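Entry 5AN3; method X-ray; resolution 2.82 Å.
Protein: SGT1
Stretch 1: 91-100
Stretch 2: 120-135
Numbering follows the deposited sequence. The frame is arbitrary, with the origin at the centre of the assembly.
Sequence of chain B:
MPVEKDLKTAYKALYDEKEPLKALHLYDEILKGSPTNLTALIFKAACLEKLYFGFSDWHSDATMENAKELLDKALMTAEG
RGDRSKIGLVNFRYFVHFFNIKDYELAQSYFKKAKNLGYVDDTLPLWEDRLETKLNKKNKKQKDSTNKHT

Stretch 1, residues 91-100: NFRYFVHFFN
Stretch 2, residues 120-135: VDDTLPLWEDRLETKL

Residues 91-100 are helical throughout; stretch 2 begins as a loop and continues as a helix through 135. The axes run in the same general direction, 38° apart and 12.2 Å at closest approach, a spacing wide enough for aromatic rings. CA-CA register is Phe92-Leu124 9.6 Å, Val96-Trp127 9.0 Å and Phe99-Leu131 7.8 Å.

CA-to-CB of Phe92, Phe95, Phe99 and Trp127 points toward the other stretch, and chi1 carries each phenyl ring onto the indole. Trp127 (chi1 -85°, m; chi2 122°) sits as a knob among Phe92, Phe95, Val96 and Phe99. Phe92 (t, chi2 81°) and Phe95 (chi1 144°, between wells; chi2 79°) turn their edges to the indole face, with planes at 78° (offset) and 82°; Phe95 CZ lies 3.4 Å from Trp127 CE3. Phe99 (chi1 -176°, t; chi2 89°) reverses the roles, receiving the indole edge on its face: Phe99 CD2 to Trp127 CZ3 is 3.4 Å, planes at 79°. Phe99 is in turn a knob among Trp127, Arg130, Leu131 and Lys134, its CZ 3.9 Å from Lys134 CG, an aliphatic-aromatic contact; Arg130 and Lys134 are unmodelled beyond CD.

Two leucines add apolar contacts: Leu124 (m,t) CD2 lies 3.7 Å from Phe92 CE1, and Leu131 (t,p) CD2 3.8 Å from Phe95 CE1. No hydrogen bond crosses between modelled atoms, which suits apolar rings; 483 Å² is buried, both stretches summed. In the type I turn Asp121-Leu124, Asp121 (phi/psi -154/134, chi1 -167°) OD1 caps Thr123 N at 3.0 Å, its carboxylate accepting a backbone N-H where the chain enters the helix.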

# COMPACT_ATOMS: atom_id res chain seq x y z
N ASN B 91 -7.26 16.64 19.22
CA ASN B 91 -5.83 16.66 19.02
C ASN B 91 -5.31 15.25 18.80
O ASN B 91 -4.41 15.07 17.99
CB ASN B 91 -5.14 17.34 20.18
CG ASN B 91 -5.07 18.83 20.04
OD1 ASN B 91 -4.23 19.37 19.32
ND2 ASN B 91 -5.92 19.53 20.76
N PHE B 92 -5.89 14.23 19.48
CA PHE B 92 -5.45 12.85 19.27
C PHE B 92 -5.85 12.38 17.88
O PHE B 92 -5.05 11.71 17.25
CB PHE B 92 -5.97 11.89 20.36
CG PHE B 92 -5.84 10.42 20.00
CD1 PHE B 92 -4.63 9.75 20.16
CD2 PHE B 92 -6.93 9.70 19.52
CE1 PHE B 92 -4.52 8.39 19.85
CE2 PHE B 92 -6.81 8.35 19.18
CZ PHE B 92 -5.61 7.70 19.36
N ARG B 93 -7.07 12.71 17.41
CA ARG B 93 -7.60 12.38 16.08
C ARG B 93 -6.76 13.06 14.99
O ARG B 93 -6.56 12.47 13.92
CB ARG B 93 -9.08 12.79 15.95
CG ARG B 93 -10.06 12.07 16.89
CD ARG B 93 -9.83 10.58 17.03
NE ARG B 93 -9.75 9.92 15.73
CZ ARG B 93 -9.44 8.64 15.57
NH1 ARG B 93 -9.20 7.87 16.63
NH2 ARG B 93 -9.37 8.11 14.36
N TYR B 94 -6.23 14.27 15.27
CA TYR B 94 -5.29 14.96 14.40
C TYR B 94 -3.99 14.17 14.30
O TYR B 94 -3.46 14.00 13.20
CB TYR B 94 -4.97 16.34 14.94
CG TYR B 94 -5.83 17.47 14.43
CD1 TYR B 94 -5.81 17.83 13.08
CD2 TYR B 94 -6.55 18.27 15.31
CE1 TYR B 94 -6.57 18.90 12.61
CE2 TYR B 94 -7.30 19.36 14.86
CZ TYR B 94 -7.31 19.67 13.51
OH TYR B 94 -8.05 20.75 13.09
N PHE B 95 -3.46 13.69 15.45
CA PHE B 95 -2.24 12.89 15.45
C PHE B 95 -2.43 11.70 14.53
O PHE B 95 -1.59 11.49 13.65
CB PHE B 95 -1.84 12.43 16.87
CG PHE B 95 -1.22 11.05 16.97
CD1 PHE B 95 0.11 10.84 16.63
CD2 PHE B 95 -1.97 9.96 17.40
CE1 PHE B 95 0.67 9.56 16.70
CE2 PHE B 95 -1.40 8.68 17.48
CZ PHE B 95 -0.08 8.49 17.13
N VAL B 96 -3.56 10.96 14.68
CA VAL B 96 -3.90 9.77 13.89
C VAL B 96 -3.96 10.13 12.37
O VAL B 96 -3.34 9.42 11.58
CB VAL B 96 -5.19 9.08 14.39
CG1 VAL B 96 -5.63 8.00 13.41
CG2 VAL B 96 -4.98 8.49 15.77
N HIS B 97 -4.61 11.27 12.01
CA HIS B 97 -4.68 11.78 10.64
C HIS B 97 -3.30 11.96 10.04
O HIS B 97 -3.05 11.49 8.92
CB HIS B 97 -5.41 13.12 10.63
CG HIS B 97 -5.55 13.74 9.27
ND1 HIS B 97 -6.54 13.35 8.40
CD2 HIS B 97 -4.86 14.76 8.71
CE1 HIS B 97 -6.42 14.12 7.33
NE2 HIS B 97 -5.42 14.99 7.47
N PHE B 98 -2.41 12.68 10.76
CA PHE B 98 -1.08 13.01 10.29
C PHE B 98 -0.15 11.81 10.38
O PHE B 98 0.79 11.73 9.59
CB PHE B 98 -0.51 14.22 11.02
CG PHE B 98 -1.23 15.48 10.60
CD1 PHE B 98 -1.09 15.99 9.32
CD2 PHE B 98 -2.10 16.12 11.48
CE1 PHE B 98 -1.81 17.11 8.91
CE2 PHE B 98 -2.80 17.26 11.07
CZ PHE B 98 -2.64 17.75 9.79
N PHE B 99 -0.45 10.84 11.26
CA PHE B 99 0.35 9.63 11.33
C PHE B 99 0.15 8.79 10.06
O PHE B 99 1.13 8.35 9.49
CB PHE B 99 0.00 8.82 12.58
CG PHE B 99 0.87 7.60 12.74
CD1 PHE B 99 2.07 7.67 13.44
CD2 PHE B 99 0.51 6.38 12.19
CE1 PHE B 99 2.88 6.54 13.58
CE2 PHE B 99 1.32 5.25 12.34
CZ PHE B 99 2.50 5.34 13.04
N ASN B 100 -1.12 8.61 9.62
CA ASN B 100 -1.52 7.85 8.43
C ASN B 100 -1.06 8.51 7.11
O ASN B 100 -0.82 7.78 6.14
CB ASN B 100 -3.03 7.66 8.40
CG ASN B 100 -3.54 6.76 9.49
OD1 ASN B 100 -2.84 5.86 9.98
ND2 ASN B 100 -4.79 6.99 9.87
N VAL B 120 -6.93 10.16 27.59
CA VAL B 120 -6.76 8.80 28.08
C VAL B 120 -7.33 7.84 27.05
O VAL B 120 -8.48 7.97 26.63
CB VAL B 120 -7.41 8.62 29.48
N ASP B 121 -6.50 6.88 26.64
CA ASP B 121 -6.82 5.81 25.69
C ASP B 121 -5.90 4.62 25.97
O ASP B 121 -4.69 4.81 26.12
CB ASP B 121 -6.66 6.31 24.24
CG ASP B 121 -7.22 5.44 23.14
OD1 ASP B 121 -7.20 4.20 23.29
OD2 ASP B 121 -7.62 5.99 22.09
N ASP B 122 -6.47 3.40 26.02
CA ASP B 122 -5.73 2.15 26.29
C ASP B 122 -4.74 1.78 25.13
O ASP B 122 -3.85 0.96 25.33
CB ASP B 122 -6.70 0.99 26.54
N THR B 123 -4.91 2.41 23.95
CA THR B 123 -4.06 2.20 22.78
C THR B 123 -2.86 3.16 22.76
O THR B 123 -1.99 3.01 21.90
CB THR B 123 -4.86 2.36 21.46
OG1 THR B 123 -5.13 3.74 21.24
CG2 THR B 123 -6.14 1.53 21.44
N LEU B 124 -2.83 4.16 23.67
CA LEU B 124 -1.76 5.17 23.71
C LEU B 124 -0.36 4.53 23.82
O LEU B 124 0.48 4.93 23.02
CB LEU B 124 -1.96 6.23 24.79
CG LEU B 124 -3.11 7.21 24.52
CD1 LEU B 124 -3.29 8.16 25.66
CD2 LEU B 124 -2.95 7.94 23.18
N PRO B 125 -0.09 3.49 24.66
CA PRO B 125 1.26 2.89 24.65
C PRO B 125 1.62 2.22 23.31
O PRO B 125 2.79 2.26 22.93
CB PRO B 125 1.21 1.88 25.80
CG PRO B 125 -0.22 1.60 26.03
CD PRO B 125 -0.94 2.86 25.70
N LEU B 126 0.63 1.65 22.58
CA LEU B 126 0.86 1.03 21.26
C LEU B 126 1.22 2.10 20.21
O LEU B 126 2.13 1.89 19.40
CB LEU B 126 -0.36 0.22 20.81
N TRP B 127 0.52 3.24 20.25
CA TRP B 127 0.75 4.40 19.39
C TRP B 127 2.08 5.06 19.70
O TRP B 127 2.78 5.45 18.77
CB TRP B 127 -0.37 5.42 19.57
CG TRP B 127 -1.59 5.18 18.75
CD1 TRP B 127 -2.86 5.00 19.20
CD2 TRP B 127 -1.67 5.18 17.32
NE1 TRP B 127 -3.74 4.91 18.15
CE2 TRP B 127 -3.03 5.00 16.98
CE3 TRP B 127 -0.72 5.27 16.29
CZ2 TRP B 127 -3.46 4.93 15.64
CZ3 TRP B 127 -1.15 5.19 14.97
CH2 TRP B 127 -2.51 5.04 14.66
N GLU B 128 2.41 5.19 21.01
CA GLU B 128 3.65 5.78 21.54
C GLU B 128 4.85 5.02 21.00
O GLU B 128 5.84 5.65 20.64
CB GLU B 128 3.65 5.76 23.09
CG GLU B 128 3.90 7.10 23.75
N ASP B 129 4.76 3.68 20.89
CA ASP B 129 5.86 2.84 20.39
C ASP B 129 5.90 2.88 18.87
O ASP B 129 7.00 2.87 18.31
CB ASP B 129 5.77 1.39 20.91
N ARG B 130 4.73 2.97 18.22
CA ARG B 130 4.64 3.04 16.75
C ARG B 130 5.25 4.37 16.26
O ARG B 130 6.09 4.34 15.35
CB ARG B 130 3.19 2.87 16.27
CG ARG B 130 3.01 1.72 15.28
CD ARG B 130 1.64 1.76 14.62
N LEU B 131 4.89 5.50 16.92
CA LEU B 131 5.38 6.85 16.59
C LEU B 131 6.88 6.97 16.87
O LEU B 131 7.58 7.62 16.10
CB LEU B 131 4.57 7.92 17.37
CG LEU B 131 4.96 9.39 17.22
CD1 LEU B 131 4.87 9.86 15.80
CD2 LEU B 131 4.13 10.25 18.12
N GLU B 132 7.38 6.31 17.94
CA GLU B 132 8.81 6.31 18.29
C GLU B 132 9.62 5.53 17.23
O GLU B 132 10.74 5.92 16.93
CB GLU B 132 9.03 5.71 19.69
N THR B 133 9.02 4.46 16.64
CA THR B 133 9.68 3.64 15.62
C THR B 133 9.75 4.41 14.29
O THR B 133 10.81 4.45 13.68
CB THR B 133 8.99 2.29 15.48
N LYS B 134 8.64 5.05 13.87
CA LYS B 134 8.60 5.84 12.63
C LYS B 134 9.48 7.10 12.75
O LYS B 134 10.24 7.39 11.81
CB LYS B 134 7.15 6.22 12.23
CG LYS B 134 6.23 5.04 11.86
CD LYS B 134 6.44 4.43 10.46
N LEU B 135 9.48 7.78 13.94
CA LEU B 135 10.27 8.99 14.16
C LEU B 135 11.79 8.71 14.41
O LEU B 135 12.59 9.62 14.21
CB LEU B 135 9.68 9.85 15.30